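Local coordinates for aromatic amino acid beta-eliminating lyase/threonine aldolase (Exiguobacterium sibiricum, PDB 3LWS), which belongs to the beta-eliminating lyase family, within the wider clan of pyridoxal-phosphate-dependent enzymes, and carries covalently bound pyridoxal phosphate, at residues Q260-E263 and Q264-L268. Numbering follows the deposited sequence.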
loop_
_atom_site.group_PDB
_atom_site.type_symbol
_atom_site.label_atom_id
_atom_site.label_comp_id
_atom_site.label_asym_id
_atom_site.label_seq_id
_atom_site.Cartn_x
_atom_site.Cartn_y
_atom_site.Cartn_z
ATOM N N GLN A 260 -25.024 13.998 12.480
ATOM C CA GLN A 260 -25.224 15.330 11.966
ATOM C C GLN A 260 -25.093 15.331 10.438
ATOM O O GLN A 260 -25.905 15.972 9.765
ATOM C CB GLN A 260 -24.336 16.357 12.669
ATOM C CG GLN A 260 -22.863 16.358 12.327
ATOM C CD GLN A 260 -22.001 16.855 13.492
ATOM O OE1 GLN A 260 -21.985 16.256 14.574
ATOM N NE2 GLN A 260 -21.293 17.943 13.276
ATOM N N TYR A 261 -24.131 14.567 9.901
ATOM C CA TYR A 261 -23.907 14.503 8.438
ATOM C C TYR A 261 -25.167 13.981 7.768
ATOM O O TYR A 261 -25.585 14.491 6.717
ATOM C CB TYR A 261 -22.720 13.604 8.036
ATOM C CG TYR A 261 -21.340 13.996 8.501
ATOM C CD1 TYR A 261 -21.010 15.322 8.824
ATOM C CD2 TYR A 261 -20.332 13.026 8.615
ATOM C CE1 TYR A 261 -19.718 15.652 9.262
ATOM C CE2 TYR A 261 -19.050 13.359 9.029
ATOM C CZ TYR A 261 -18.748 14.671 9.357
ATOM O OH TYR A 261 -17.479 14.998 9.754
ATOM N N TYR A 262 -25.791 12.997 8.394
ATOM C CA TYR A 262 -27.041 12.409 7.921
ATOM C C TYR A 262 -28.225 13.389 7.959
ATOM O O TYR A 262 -29.022 13.477 6.994
ATOM C CB TYR A 262 -27.348 11.145 8.751
ATOM C CG TYR A 262 -28.769 10.593 8.703
ATOM C CD1 TYR A 262 -29.398 10.299 7.486
ATOM C CD2 TYR A 262 -29.448 10.273 9.883
ATOM C CE1 TYR A 262 -30.683 9.779 7.447
ATOM C CE2 TYR A 262 -30.742 9.726 9.856
ATOM C CZ TYR A 262 -31.344 9.481 8.643
ATOM O OH TYR A 262 -32.600 8.952 8.600
ATOM N N GLU A 263 -28.374 14.114 9.066
ATOM C CA GLU A 263 -29.477 15.078 9.161
ATOM C C GLU A 263 -29.301 16.168 8.118
ATOM O O GLU A 263 -30.277 16.607 7.505
ATOM C CB GLU A 263 -29.565 15.679 10.555
ATOM C CG GLU A 263 -30.199 14.714 11.558
ATOM C CD GLU A 263 -31.635 14.300 11.188
ATOM O OE1 GLU A 263 -32.365 15.114 10.577
ATOM O OE2 GLU A 263 -32.028 13.152 11.500
ATOM N N GLN A 264 -28.048 16.556 7.902
ATOM C CA GLN A 264 -27.709 17.624 6.995
ATOM C C GLN A 264 -27.955 17.232 5.529
ATOM O O GLN A 264 -28.430 18.046 4.725
ATOM C CB GLN A 264 -26.255 18.013 7.229
ATOM C CG GLN A 264 -26.054 18.874 8.507
ATOM C CD GLN A 264 -24.599 19.071 8.887
ATOM O OE1 GLN A 264 -23.679 18.606 8.217
ATOM N NE2 GLN A 264 -24.385 19.777 9.978
ATOM N N ALA A 265 -27.636 15.974 5.208
ATOM C CA ALA A 265 -27.863 15.398 3.912
ATOM C C ALA A 265 -29.335 15.374 3.610
ATOM O O ALA A 265 -29.745 15.676 2.509
ATOM C CB ALA A 265 -27.280 13.968 3.862
ATOM N N LYS A 266 -30.135 14.947 4.576
ATOM C CA LYS A 266 -31.590 14.993 4.419
ATOM C C LYS A 266 -32.082 16.414 4.165
ATOM O O LYS A 266 -32.986 16.610 3.345
ATOM C CB LYS A 266 -32.311 14.383 5.628
ATOM C CG LYS A 266 -32.388 12.879 5.606
ATOM C CD LYS A 266 -33.317 12.297 6.682
ATOM C CE LYS A 266 -32.849 12.544 8.119
ATOM N NZ LYS A 266 -33.823 11.862 9.036
ATOM N N GLN A 267 -31.496 17.395 4.838
ATOM C CA GLN A 267 -31.844 18.802 4.591
ATOM C C GLN A 267 -31.485 19.244 3.161
ATOM O O GLN A 267 -32.299 19.885 2.494
ATOM C CB GLN A 267 -31.139 19.724 5.579
ATOM C CG GLN A 267 -31.501 19.494 7.036
ATOM C CD GLN A 267 -32.676 20.331 7.549
ATOM O OE1 GLN A 267 -33.508 20.845 6.772
ATOM N NE2 GLN A 267 -32.759 20.450 8.884
ATOM N N LEU A 268 -30.268 18.909 2.717
ATOM C CA LEU A 268 -29.808 19.265 1.371
ATOM C C LEU A 268 -30.716 18.621 0.307
ATOM O O LEU A 268 -31.109 19.259 -0.667
ATOM C CB LEU A 268 -28.357 18.839 1.147
ATOM C CG LEU A 268 -27.295 19.638 1.857
ATOM C CD1 LEU A 268 -25.941 18.893 1.787
ATOM C CD2 LEU A 268 -27.226 21.046 1.257
#
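CE of Lys266 lies over one face of the Tyr262 ring, offset toward its rim, while at the edge of the Tyr261 ring, near its plane, lies OE1 of Gln264, 4.3 Å from CD1 of Tyr261. These are neighbours three and four residues apart on helix 258-273, whose i to i+4 backbone bonds run through the whole segment. The bond from Lys266 N to Tyr262 O (3.0 Å, 168°) is close to straight and joins the same two residues whose side chains meet outside the helix. Lysine suits this place because its aliphatic part can pack on a ring while its charge reaches past the rim: CE sits 3.8 Å from the Tyr262 centroid in a CH-pi contact. Tyr262 has CG anti to the backbone N (chi1 163°), which sends the ring outward, where Pro184 and Tyr185 of helix 179-186 also touch it. Acidic Glu263 offers Lys266 a complementary charge, its chain folded at chi2 (-60°) to bring the carboxylate near. Gln264 is long enough to reach the Tyr261 edge and touch Val333 and Tyr337. Buried Tyr261 combines a nonpolar ring with a hydroxyl hydrogen-bonded to Asp335, and small Ala265 suits its buried position, CB lying 3.4 Å from O of Tyr261. The ammonium group finally has two weak bonds, from NZ of Lys266 to OH of Tyr262 at 3.2 Å and to OE2 of Glu263 at 3.3 Å, the latter within a salt bridge.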